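Local coordinates for proton-dependent oligopeptide transporter family protein (PDB 6EI3) that probably carries short peptides across the membrane by coupling their transport to proton movement, as a POT-family member of the Major Facilitator Superfamily, at residues A[52-57]-A[109-114]; A[60-65]-A[436-441]; A[305-310]-A[443-448]. All blocks are in the same frame, centred on the assembly; numbering follows the deposited sequence.

Interaction 1 (A[52-57]-A[109-114]). With 78M ((2S)-2,3-dihydroxypropyl(7Z)-pentadec-7-enoate), chain G.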
loop_
_atom_site.group_PDB
_atom_site.type_symbol
_atom_site.label_atom_id
_atom_site.label_comp_id
_atom_site.label_asym_id
_atom_site.label_seq_id
_atom_site.Cartn_x
_atom_site.Cartn_y
_atom_site.Cartn_z
ATOM N N HIS A 52 -5.761 5.817 -7.749
ATOM C CA HIS A 52 -4.737 4.790 -7.777
ATOM C C HIS A 52 -3.361 5.374 -8.139
ATOM O O HIS A 52 -2.364 4.866 -7.628
ATOM C CB HIS A 52 -5.188 3.612 -8.665
ATOM C CG HIS A 52 -6.350 2.900 -8.044
ATOM N ND1 HIS A 52 -6.181 2.065 -6.944
ATOM C CD2 HIS A 52 -7.668 2.955 -8.344
ATOM C CE1 HIS A 52 -7.396 1.690 -6.582
ATOM N NE2 HIS A 52 -8.318 2.168 -7.414
ATOM N N SER A 53 -3.301 6.488 -8.916
ATOM C CA SER A 53 -2.021 7.184 -9.183
ATOM C C SER A 53 -1.523 7.826 -7.873
ATOM O O SER A 53 -0.329 7.780 -7.572
ATOM C CB SER A 53 -2.193 8.269 -10.250
ATOM O OG SER A 53 -2.402 7.643 -11.498
ATOM N N PHE A 54 -2.444 8.430 -7.114
ATOM C CA PHE A 54 -2.185 9.015 -5.790
ATOM C C PHE A 54 -1.618 7.933 -4.816
ATOM O O PHE A 54 -0.607 8.173 -4.159
ATOM C CB PHE A 54 -3.488 9.625 -5.221
ATOM C CG PHE A 54 -3.387 10.081 -3.789
ATOM C CD1 PHE A 54 -2.748 11.277 -3.466
ATOM C CD2 PHE A 54 -3.935 9.324 -2.762
ATOM C CE1 PHE A 54 -2.657 11.701 -2.137
ATOM C CE2 PHE A 54 -3.821 9.733 -1.430
ATOM C CZ PHE A 54 -3.183 10.914 -1.126
ATOM N N MET A 55 -2.284 6.750 -4.731
ATOM C CA MET A 55 -1.839 5.610 -3.913
ATOM C C MET A 55 -0.425 5.153 -4.335
ATOM O O MET A 55 0.406 4.839 -3.483
ATOM C CB MET A 55 -2.847 4.457 -3.989
ATOM C CG MET A 55 -4.166 4.751 -3.233
ATOM S SD MET A 55 -3.904 5.292 -1.510
ATOM C CE MET A 55 -3.343 3.775 -0.799
ATOM N N ILE A 56 -0.150 5.170 -5.647
ATOM C CA ILE A 56 1.173 4.831 -6.178
ATOM C C ILE A 56 2.238 5.766 -5.581
ATOM O O ILE A 56 3.228 5.276 -5.057
ATOM C CB ILE A 56 1.173 4.788 -7.723
ATOM C CG1 ILE A 56 0.643 3.416 -8.183
ATOM C CG2 ILE A 56 2.587 5.048 -8.284
ATOM C CD1 ILE A 56 0.216 3.312 -9.588
ATOM N N GLY A 57 1.980 7.078 -5.595
ATOM C CA GLY A 57 2.894 8.068 -5.038
ATOM C C GLY A 57 3.106 7.895 -3.552
ATOM O O GLY A 57 4.242 7.946 -3.067
ATOM N N LEU A 109 1.617 16.807 -4.025
ATOM C CA LEU A 109 2.316 17.265 -2.823
ATOM C C LEU A 109 1.927 16.442 -1.590
ATOM O O LEU A 109 2.792 16.140 -0.762
ATOM C CB LEU A 109 2.058 18.771 -2.603
ATOM C CG LEU A 109 2.637 19.736 -3.663
ATOM C CD1 LEU A 109 2.198 21.171 -3.390
ATOM C CD2 LEU A 109 4.181 19.635 -3.784
ATOM N N ILE A 110 0.639 16.030 -1.496
ATOM C CA ILE A 110 0.143 15.167 -0.411
ATOM C C ILE A 110 0.773 13.808 -0.545
ATOM O O ILE A 110 1.276 13.305 0.442
ATOM C CB ILE A 110 -1.413 15.079 -0.364
ATOM C CG1 ILE A 110 -1.987 16.416 0.163
ATOM C CG2 ILE A 110 -1.884 13.905 0.548
ATOM C CD1 ILE A 110 -3.463 16.588 -0.087
ATOM N N ALA A 111 0.795 13.227 -1.778
ATOM C CA ALA A 111 1.398 11.912 -2.025
ATOM C C ALA A 111 2.880 11.910 -1.606
ATOM O O ALA A 111 3.341 10.992 -0.936
ATOM C CB ALA A 111 1.284 11.564 -3.506
ATOM N N PHE A 112 3.605 12.952 -2.007
ATOM C CA PHE A 112 5.020 13.145 -1.709
ATOM C C PHE A 112 5.269 13.282 -0.217
ATOM O O PHE A 112 6.175 12.625 0.312
ATOM C CB PHE A 112 5.530 14.396 -2.449
ATOM C CG PHE A 112 7.022 14.645 -2.409
ATOM C CD1 PHE A 112 7.887 13.903 -3.201
ATOM C CD2 PHE A 112 7.548 15.689 -1.658
ATOM C CE1 PHE A 112 9.257 14.176 -3.214
ATOM C CE2 PHE A 112 8.917 15.979 -1.694
ATOM C CZ PHE A 112 9.763 15.210 -2.459
ATOM N N GLY A 113 4.473 14.128 0.444
ATOM C CA GLY A 113 4.611 14.357 1.876
ATOM C C GLY A 113 4.301 13.130 2.713
ATOM O O GLY A 113 5.084 12.768 3.598
ATOM N N ALA A 114 3.135 12.497 2.442
ATOM C CA ALA A 114 2.654 11.315 3.153
ATOM C C ALA A 114 3.575 10.137 2.894
ATOM O O ALA A 114 3.844 9.364 3.807
ATOM C CB ALA A 114 1.232 10.971 2.725
HETATM O O21 78M G . -6.093 10.425 -17.796
HETATM C C20 78M G . -5.486 11.678 -17.507
HETATM C C18 78M G . -5.441 11.918 -16.015
HETATM O O19 78M G . -6.746 12.239 -15.525
HETATM C C17 78M G . -4.467 13.007 -15.619
HETATM O O2 78M G . -3.657 12.484 -14.535
HETATM C C1 78M G . -4.041 12.723 -13.273
HETATM O O1 78M G . -5.087 13.230 -12.973
HETATM C C2 78M G . -3.015 12.244 -12.291
HETATM C C3 78M G . -2.919 13.081 -11.025
HETATM C C4 78M G . -2.535 12.234 -9.830
HETATM C C5 78M G . -1.967 13.001 -8.656
HETATM C C6 78M G . -1.156 12.131 -7.699
HETATM C C7 78M G . 0.256 11.928 -8.147
HETATM C C8 78M G . 1.192 11.251 -7.507
HETATM C C9 78M G . 2.610 11.074 -7.952
HETATM C C10 78M G . 2.876 9.731 -8.615
HETATM C C11 78M G . 4.348 9.351 -8.664
HETATM C C12 78M G . 4.582 8.003 -9.309
HETATM C C13 78M G . 5.965 7.415 -9.118
HETATM C C15 78M G . 7.455 5.437 -9.621
HETATM C C14 78M G . 6.053 5.985 -9.608
#

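Interaction 2 (A[60-65]-A[436-441]). With 78M ((2S)-2,3-dihydroxypropyl(7Z)-pentadec-7-enoate), chain G.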
loop_
_atom_site.group_PDB
_atom_site.type_symbol
_atom_site.label_atom_id
_atom_site.label_comp_id
_atom_site.label_asym_id
_atom_site.label_seq_id
_atom_site.Cartn_x
_atom_site.Cartn_y
_atom_site.Cartn_z
ATOM N N PHE A 60 5.292 4.851 -3.015
ATOM C CA PHE A 60 6.586 4.868 -3.714
ATOM C C PHE A 60 7.572 5.825 -3.000
ATOM O O PHE A 60 8.732 5.458 -2.805
ATOM C CB PHE A 60 6.431 5.285 -5.191
ATOM C CG PHE A 60 7.764 5.536 -5.865
ATOM C CD1 PHE A 60 8.579 4.473 -6.255
ATOM C CD2 PHE A 60 8.250 6.832 -6.019
ATOM C CE1 PHE A 60 9.831 4.705 -6.839
ATOM C CE2 PHE A 60 9.513 7.061 -6.591
ATOM C CZ PHE A 60 10.290 5.995 -7.002
ATOM N N PHE A 61 7.110 7.064 -2.641
ATOM C CA PHE A 61 7.943 8.101 -2.019
ATOM C C PHE A 61 8.565 7.696 -0.655
ATOM O O PHE A 61 9.619 8.260 -0.375
ATOM C CB PHE A 61 7.249 9.466 -1.953
ATOM C CG PHE A 61 7.141 10.096 -3.323
ATOM C CD1 PHE A 61 8.283 10.386 -4.065
ATOM C CD2 PHE A 61 5.900 10.403 -3.869
ATOM C CE1 PHE A 61 8.184 10.957 -5.341
ATOM C CE2 PHE A 61 5.797 10.979 -5.147
ATOM C CZ PHE A 61 6.944 11.259 -5.870
ATOM N N PRO A 62 8.120 6.659 0.120
ATOM C CA PRO A 62 8.944 6.200 1.264
ATOM C C PRO A 62 10.390 5.919 0.869
ATOM O O PRO A 62 11.263 6.063 1.717
ATOM C CB PRO A 62 8.259 4.896 1.681
ATOM C CG PRO A 62 6.820 5.138 1.339
ATOM C CD PRO A 62 6.887 5.846 0.022
ATOM N N LEU A 63 10.658 5.542 -0.417
ATOM C CA LEU A 63 12.026 5.288 -0.898
ATOM C C LEU A 63 12.889 6.551 -0.732
ATOM O O LEU A 63 13.999 6.470 -0.197
ATOM C CB LEU A 63 12.064 4.843 -2.384
ATOM C CG LEU A 63 11.635 3.406 -2.731
ATOM C CD1 LEU A 63 11.793 3.150 -4.243
ATOM C CD2 LEU A 63 12.498 2.354 -1.991
ATOM N N LEU A 64 12.356 7.716 -1.164
ATOM C CA LEU A 64 13.022 9.007 -1.061
ATOM C C LEU A 64 13.130 9.478 0.388
ATOM O O LEU A 64 14.218 9.869 0.797
ATOM C CB LEU A 64 12.345 10.066 -1.940
ATOM C CG LEU A 64 13.050 11.434 -2.026
ATOM C CD1 LEU A 64 14.405 11.345 -2.756
ATOM C CD2 LEU A 64 12.163 12.439 -2.709
ATOM N N GLY A 65 12.041 9.378 1.155
ATOM C CA GLY A 65 12.023 9.747 2.570
ATOM C C GLY A 65 13.113 9.065 3.386
ATOM O O GLY A 65 13.888 9.736 4.068
ATOM N N PHE A 436 10.339 -2.934 0.287
ATOM C CA PHE A 436 9.724 -3.882 -0.646
ATOM C C PHE A 436 8.234 -4.047 -0.380
ATOM O O PHE A 436 7.486 -4.285 -1.333
ATOM C CB PHE A 436 10.405 -5.264 -0.589
ATOM C CG PHE A 436 11.719 -5.479 -1.315
ATOM C CD1 PHE A 436 12.273 -4.477 -2.107
ATOM C CD2 PHE A 436 12.398 -6.695 -1.212
ATOM C CE1 PHE A 436 13.503 -4.665 -2.748
ATOM C CE2 PHE A 436 13.627 -6.891 -1.866
ATOM C CZ PHE A 436 14.167 -5.877 -2.634
ATOM N N TRP A 437 7.814 -3.992 0.910
ATOM C CA TRP A 437 6.395 -4.101 1.304
ATOM C C TRP A 437 5.615 -2.890 0.798
ATOM O O TRP A 437 4.533 -3.060 0.249
ATOM C CB TRP A 437 6.225 -4.272 2.827
ATOM C CG TRP A 437 4.815 -4.593 3.257
ATOM C CD1 TRP A 437 4.039 -3.870 4.119
ATOM C CD2 TRP A 437 4.039 -5.753 2.897
ATOM N NE1 TRP A 437 2.836 -4.512 4.329
ATOM C CE2 TRP A 437 2.807 -5.665 3.584
ATOM C CE3 TRP A 437 4.273 -6.873 2.071
ATOM C CZ2 TRP A 437 1.793 -6.620 3.429
ATOM C CZ3 TRP A 437 3.271 -7.826 1.932
ATOM C CH2 TRP A 437 2.053 -7.697 2.611
ATOM N N TYR A 438 6.177 -1.672 0.941
ATOM C CA TYR A 438 5.529 -0.462 0.417
ATOM C C TYR A 438 5.381 -0.555 -1.100
ATOM O O TYR A 438 4.324 -0.237 -1.627
ATOM C CB TYR A 438 6.329 0.801 0.769
ATOM C CG TYR A 438 6.363 1.110 2.245
ATOM C CD1 TYR A 438 5.228 0.953 3.036
ATOM C CD2 TYR A 438 7.512 1.611 2.843
ATOM C CE1 TYR A 438 5.255 1.243 4.400
ATOM C CE2 TYR A 438 7.542 1.924 4.202
ATOM C CZ TYR A 438 6.413 1.735 4.976
ATOM O OH TYR A 438 6.430 2.064 6.310
ATOM N N LEU A 439 6.417 -1.044 -1.784
ATOM C CA LEU A 439 6.385 -1.219 -3.229
ATOM C C LEU A 439 5.351 -2.267 -3.669
ATOM O O LEU A 439 4.920 -2.219 -4.810
ATOM C CB LEU A 439 7.783 -1.545 -3.794
ATOM C CG LEU A 439 8.844 -0.436 -3.663
ATOM C CD1 LEU A 439 10.203 -0.925 -4.183
ATOM C CD2 LEU A 439 8.413 0.866 -4.376
ATOM N N THR A 440 4.977 -3.214 -2.774
ATOM C CA THR A 440 3.960 -4.243 -3.032
ATOM C C THR A 440 2.609 -3.554 -3.286
ATOM O O THR A 440 1.914 -3.919 -4.232
ATOM C CB THR A 440 3.965 -5.298 -1.908
ATOM O OG1 THR A 440 5.274 -5.845 -1.840
ATOM C CG2 THR A 440 2.997 -6.430 -2.146
ATOM N N THR A 441 2.273 -2.526 -2.476
ATOM C CA THR A 441 1.066 -1.705 -2.662
ATOM C C THR A 441 1.206 -0.885 -3.934
ATOM O O THR A 441 0.246 -0.830 -4.700
ATOM C CB THR A 441 0.856 -0.772 -1.469
ATOM O OG1 THR A 441 0.548 -1.573 -0.342
ATOM C CG2 THR A 441 -0.291 0.238 -1.701
HETATM O O21 78M G . -6.093 10.425 -17.796
HETATM C C20 78M G . -5.486 11.678 -17.507
HETATM C C18 78M G . -5.441 11.918 -16.015
HETATM O O19 78M G . -6.746 12.239 -15.525
HETATM C C17 78M G . -4.467 13.007 -15.619
HETATM O O2 78M G . -3.657 12.484 -14.535
HETATM C C1 78M G . -4.041 12.723 -13.273
HETATM O O1 78M G . -5.087 13.230 -12.973
HETATM C C2 78M G . -3.015 12.244 -12.291
HETATM C C3 78M G . -2.919 13.081 -11.025
HETATM C C4 78M G . -2.535 12.234 -9.830
HETATM C C5 78M G . -1.967 13.001 -8.656
HETATM C C6 78M G . -1.156 12.131 -7.699
HETATM C C7 78M G . 0.256 11.928 -8.147
HETATM C C8 78M G . 1.192 11.251 -7.507
HETATM C C9 78M G . 2.610 11.074 -7.952
HETATM C C10 78M G . 2.876 9.731 -8.615
HETATM C C11 78M G . 4.348 9.351 -8.664
HETATM C C12 78M G . 4.582 8.003 -9.309
HETATM C C13 78M G . 5.965 7.415 -9.118
HETATM C C15 78M G . 7.455 5.437 -9.621
HETATM C C14 78M G . 6.053 5.985 -9.608
#

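Interaction 3 (A[305-310]-A[443-448]). With 78M ((2S)-2,3-dihydroxypropyl(7Z)-pentadec-7-enoate), chain O.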
loop_
_atom_site.group_PDB
_atom_site.type_symbol
_atom_site.label_atom_id
_atom_site.label_comp_id
_atom_site.label_asym_id
_atom_site.label_seq_id
_atom_site.Cartn_x
_atom_site.Cartn_y
_atom_site.Cartn_z
ATOM N N LEU A 305 -6.948 -5.460 -5.408
ATOM C CA LEU A 305 -8.316 -5.674 -4.946
ATOM C C LEU A 305 -8.638 -4.879 -3.687
ATOM O O LEU A 305 -9.737 -4.340 -3.548
ATOM C CB LEU A 305 -8.522 -7.184 -4.708
ATOM C CG LEU A 305 -8.976 -7.998 -5.938
ATOM C CD1 LEU A 305 -7.863 -8.169 -6.977
ATOM C CD2 LEU A 305 -9.444 -9.375 -5.524
ATOM N N PHE A 306 -7.667 -4.773 -2.786
ATOM C CA PHE A 306 -7.864 -4.084 -1.520
ATOM C C PHE A 306 -8.053 -2.566 -1.672
ATOM O O PHE A 306 -8.987 -2.023 -1.090
ATOM C CB PHE A 306 -6.709 -4.429 -0.548
ATOM C CG PHE A 306 -6.857 -3.808 0.819
ATOM C CD1 PHE A 306 -7.830 -4.255 1.701
ATOM C CD2 PHE A 306 -6.012 -2.777 1.227
ATOM C CE1 PHE A 306 -7.979 -3.659 2.958
ATOM C CE2 PHE A 306 -6.165 -2.184 2.481
ATOM C CZ PHE A 306 -7.144 -2.633 3.340
ATOM N N ASP A 307 -7.171 -1.883 -2.433
ATOM C CA ASP A 307 -7.213 -0.415 -2.581
ATOM C C ASP A 307 -8.421 0.110 -3.396
ATOM O O ASP A 307 -8.773 1.283 -3.278
ATOM C CB ASP A 307 -5.872 0.127 -3.111
ATOM C CG ASP A 307 -4.837 0.218 -1.978
ATOM O OD1 ASP A 307 -5.223 0.604 -0.846
ATOM O OD2 ASP A 307 -3.652 -0.112 -2.220
ATOM N N GLN A 308 -9.099 -0.770 -4.139
ATOM C CA GLN A 308 -10.293 -0.411 -4.910
ATOM C C GLN A 308 -11.559 -0.225 -4.042
ATOM O O GLN A 308 -12.581 0.214 -4.554
ATOM C CB GLN A 308 -10.523 -1.407 -6.038
ATOM C CG GLN A 308 -9.572 -1.232 -7.206
ATOM C CD GLN A 308 -9.958 -2.177 -8.311
ATOM O OE1 GLN A 308 -10.895 -1.918 -9.085
ATOM N NE2 GLN A 308 -9.320 -3.337 -8.340
ATOM N N LYS A 309 -11.487 -0.471 -2.729
ATOM C CA LYS A 309 -12.646 -0.188 -1.867
ATOM C C LYS A 309 -12.917 1.344 -1.787
ATOM O O LYS A 309 -14.054 1.776 -1.530
ATOM C CB LYS A 309 -12.512 -0.840 -0.480
ATOM C CG LYS A 309 -11.370 -0.330 0.352
ATOM C CD LYS A 309 -11.036 -1.295 1.490
ATOM C CE LYS A 309 -10.094 -0.652 2.476
ATOM N NZ LYS A 309 -8.830 -0.210 1.834
ATOM N N ALA A 310 -11.873 2.147 -2.073
ATOM C CA ALA A 310 -11.974 3.601 -2.043
ATOM C C ALA A 310 -12.300 4.163 -3.440
ATOM O O ALA A 310 -12.442 5.364 -3.594
ATOM C CB ALA A 310 -10.670 4.209 -1.492
ATOM N N VAL A 443 2.871 -1.551 -6.674
ATOM C CA VAL A 443 2.695 -2.469 -7.815
ATOM C C VAL A 443 1.227 -2.974 -7.912
ATOM O O VAL A 443 0.688 -2.978 -9.016
ATOM C CB VAL A 443 3.765 -3.591 -7.857
ATOM C CG1 VAL A 443 3.540 -4.558 -9.023
ATOM C CG2 VAL A 443 5.168 -2.987 -7.957
ATOM N N GLY A 444 0.571 -3.299 -6.789
ATOM C CA GLY A 444 -0.841 -3.676 -6.842
ATOM C C GLY A 444 -1.721 -2.577 -7.440
ATOM O O GLY A 444 -2.649 -2.862 -8.207
ATOM N N ASN A 445 -1.418 -1.299 -7.128
ATOM C CA ASN A 445 -2.141 -0.154 -7.683
ATOM C C ASN A 445 -1.847 0.037 -9.162
ATOM O O ASN A 445 -2.745 0.437 -9.894
ATOM C CB ASN A 445 -1.910 1.129 -6.859
ATOM C CG ASN A 445 -2.725 1.110 -5.600
ATOM O OD1 ASN A 445 -3.864 1.575 -5.564
ATOM N ND2 ASN A 445 -2.217 0.458 -4.576
ATOM N N LEU A 446 -0.632 -0.346 -9.624
ATOM C CA LEU A 446 -0.286 -0.306 -11.039
ATOM C C LEU A 446 -1.211 -1.258 -11.803
ATOM O O LEU A 446 -1.692 -0.870 -12.877
ATOM C CB LEU A 446 1.200 -0.669 -11.302
ATOM C CG LEU A 446 1.608 -0.979 -12.763
ATOM C CD1 LEU A 446 1.449 0.251 -13.693
ATOM C CD2 LEU A 446 3.037 -1.577 -12.846
ATOM N N TRP A 447 -1.473 -2.487 -11.256
ATOM C CA TRP A 447 -2.345 -3.440 -11.958
ATOM C C TRP A 447 -3.747 -2.861 -12.196
ATOM O O TRP A 447 -4.373 -3.207 -13.192
ATOM C CB TRP A 447 -2.423 -4.817 -11.261
ATOM C CG TRP A 447 -1.111 -5.491 -10.943
ATOM C CD1 TRP A 447 -0.812 -6.178 -9.806
ATOM C CD2 TRP A 447 0.070 -5.536 -11.764
ATOM N NE1 TRP A 447 0.469 -6.670 -9.871
ATOM C CE2 TRP A 447 1.035 -6.294 -11.062
ATOM C CE3 TRP A 447 0.399 -5.040 -13.040
ATOM C CZ2 TRP A 447 2.307 -6.556 -11.584
ATOM C CZ3 TRP A 447 1.665 -5.285 -13.550
ATOM C CH2 TRP A 447 2.613 -6.015 -12.814
ATOM N N VAL A 448 -4.240 -2.003 -11.268
ATOM C CA VAL A 448 -5.551 -1.352 -11.400
ATOM C C VAL A 448 -5.466 -0.350 -12.567
ATOM O O VAL A 448 -6.333 -0.351 -13.444
ATOM C CB VAL A 448 -6.013 -0.648 -10.097
ATOM C CG1 VAL A 448 -7.378 0.021 -10.291
ATOM C CG2 VAL A 448 -6.037 -1.607 -8.908
HETATM O O21 78M O . 12.748 -18.797 -5.184
HETATM C C20 78M O . 13.613 -17.682 -5.326
HETATM C C18 78M O . 13.424 -17.010 -6.666
HETATM O O19 78M O . 13.668 -17.942 -7.722
HETATM C C17 78M O . 14.311 -15.803 -6.836
HETATM O O2 78M O . 13.722 -15.025 -7.905
HETATM C C1 78M O . 14.127 -13.758 -8.060
HETATM O O1 78M O . 15.063 -13.272 -7.477
HETATM C C2 78M O . 13.259 -13.025 -9.040
HETATM C C3 78M O . 12.522 -11.844 -8.422
HETATM C C4 78M O . 11.090 -11.708 -8.922
HETATM C C5 78M O . 10.808 -10.447 -9.721
HETATM C C6 78M O . 10.581 -9.186 -8.878
HETATM C C7 78M O . 9.138 -8.803 -8.805
HETATM C C8 78M O . 8.567 -7.754 -9.373
HETATM C C9 78M O . 7.113 -7.389 -9.293
HETATM C C10 78M O . 6.309 -8.056 -10.413
HETATM C C11 78M O . 5.020 -8.720 -9.960
HETATM C C12 78M O . 4.639 -9.931 -10.803
HETATM C C13 78M O . 3.450 -10.738 -10.298
HETATM C C15 78M O . 0.968 -11.123 -10.403
HETATM C C14 78M O . 2.091 -10.153 -10.640
#

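Interaction 1 (A[52-57]-A[109-114])
Phe54 reaches across to Ile110 and Ala111 and supplies the side-chain part of this contact between two transmembrane helices of the Major Facilitator fold, 40-60 and 100-117. The two segments run in roughly the same direction, crossing at -30° with their axes 8.6 Å apart at the closest point. The ring's leading corner does the touching: Phe54 CE1 sits 3.6 Å from Ile110 CG2, and that methyl comes in at the ring edge, close to its plane. A little further back on the same ring, Phe54 CD1 meets Ala111 CB at 4.0 Å. What sends the ring there is its first torsion: with CG anti to the backbone N (chi1 172°), it swings out from a CB that itself does not aim at the other helix.

One turn on, the backbones take over. Gly57 has no side chain to hold the helices apart, and its CA comes within 5.1 Å of Ala111 CA, the nearest CA pair of the two segments. Outside this first shell, Phe18, Met21 and Arg22 of helix 4-22 back the Phe54 ring, and Leu93 of helix 62-95 lies against Ile110. A bound monoacylglycerol threads its acyl tail along the groove between the helices. Its cis double bond (C7=C8) lies over the groove, where lipid C8 is 3.8 Å from Ser53 O and 4.0 Å from Ala111 CB.

Interaction 2 (A[60-65]-A[436-441])
Leu439 holds CG anti to its carbonyl carbon (chi1 -65°) and carries the branch ending in CD2 out toward the opposite segment, where one methyl serves two partners. Leu439 CD2 lies 4.1 Å from Phe60 CD1, with the side chains slanting past each other, and is equally far from Leu63 CD1, where they cross at about a right angle. Phe60 turns the other way about its first torsion, CG anti to the backbone N (chi1 170°). Its CB points away from 436-441, and CD1 is the ring atom nearest Leu439. One ring face is given to the bound monoacylglycerol, whose terminal methyl C15 stands 3.5 Å above the plane, over the ring centre.

The segment 60-65 spans the junction of helices 40-60 and 62-95. Helix 430-456 lies in the second half of the chain, so the contact joins the two halves of this Major Facilitator transporter. The closest approach is made at the proline just after the junction: Pro62 CB comes to 3.6 Å from Tyr438 CD2, neither squarely over the ring nor at its edge, and Pro62 CG follows at 3.9 Å from the same carbon. Lys118 from a nearby loop touches both Pro62 and Tyr438, and Phe59 of helix 40-60 also packs against Tyr438.

Interaction 3 (A[305-310]-A[443-448])
Asp307 and Asn445 make the tight end of this contact through a single short hydrogen bond. Asn445 ND2 donates to Asp307 OD2 at 2.8 Å, nearly straight at 173°. The amide and carboxylate are not coplanar. The oxygen lies almost in the plane of the Asn445 amide, but the nitrogen comes to OD2 on its anti side and 31° out of the carboxylate plane, so the bond is well directed from the donor's end and less so from the acceptor's. Both groups are buried, and the amide is gripped from several directions: ND2 also bonds to Thr441 O one turn earlier on its own helix, while Asn445 OD1 is hydrogen-bonded to His52 ND1 of helix 40-60. Together these bonds fix which way round the amide sits.

Segment 305-310, which passes from helix 281-306 into a short 3-10 stretch at 308-310, lies beside the middle of helix 430-456, both in the second half of a Major Facilitator chain, with helix 40-60 of the first half packed against them. From that helix, Met55 touches both Asp307 and Asn445, and His52 packs on Gln308 and Val448.

Away from the hydrogen bond no polar link crosses between the segments, and the contact is less directional van der Waals touch, still buried. Gln308, extended beyond CG (chi2 -175°), runs out to meet the two methyls of Val448 coming from the opposite direction. Gln308 CG lies 3.9 Å from Val448 CG2, and NE2 is 3.8 Å from that same methyl. The amide spends its polar atoms on its own side, NE2 with Ser304 O and OE1 with Thr312 OG1. Trp447 turns elsewhere, NE1 bonded to Thr300 OG1 and CZ2 touching the tail of a second monoacylglycerol, 3.7 Å from its C14.

From the N terminus, 52-57 comes first and interaction 1 brings it back to 109-114, closing a loop of some fifty residues within the first half of the chain. Before that loop closes, 60-65 opens interaction 2, which closes only at 436-441 and joins the two halves; interactions 1 and 2 therefore cross. Interaction 3, within the second half, starts at 305-310, inside the span of interaction 2, and ends beyond it at 443-448, so these two cross as well. Interactions 1 and 3 are in series, yet His52 ND1 probably hydrogen-bonds Asn445 OD1 between them. Phe61 packs on Phe112 between interactions 1 and 2, which share one lipid tail, and Thr441 CG2 leans on Asp307 OD2 between interactions 2 and 3.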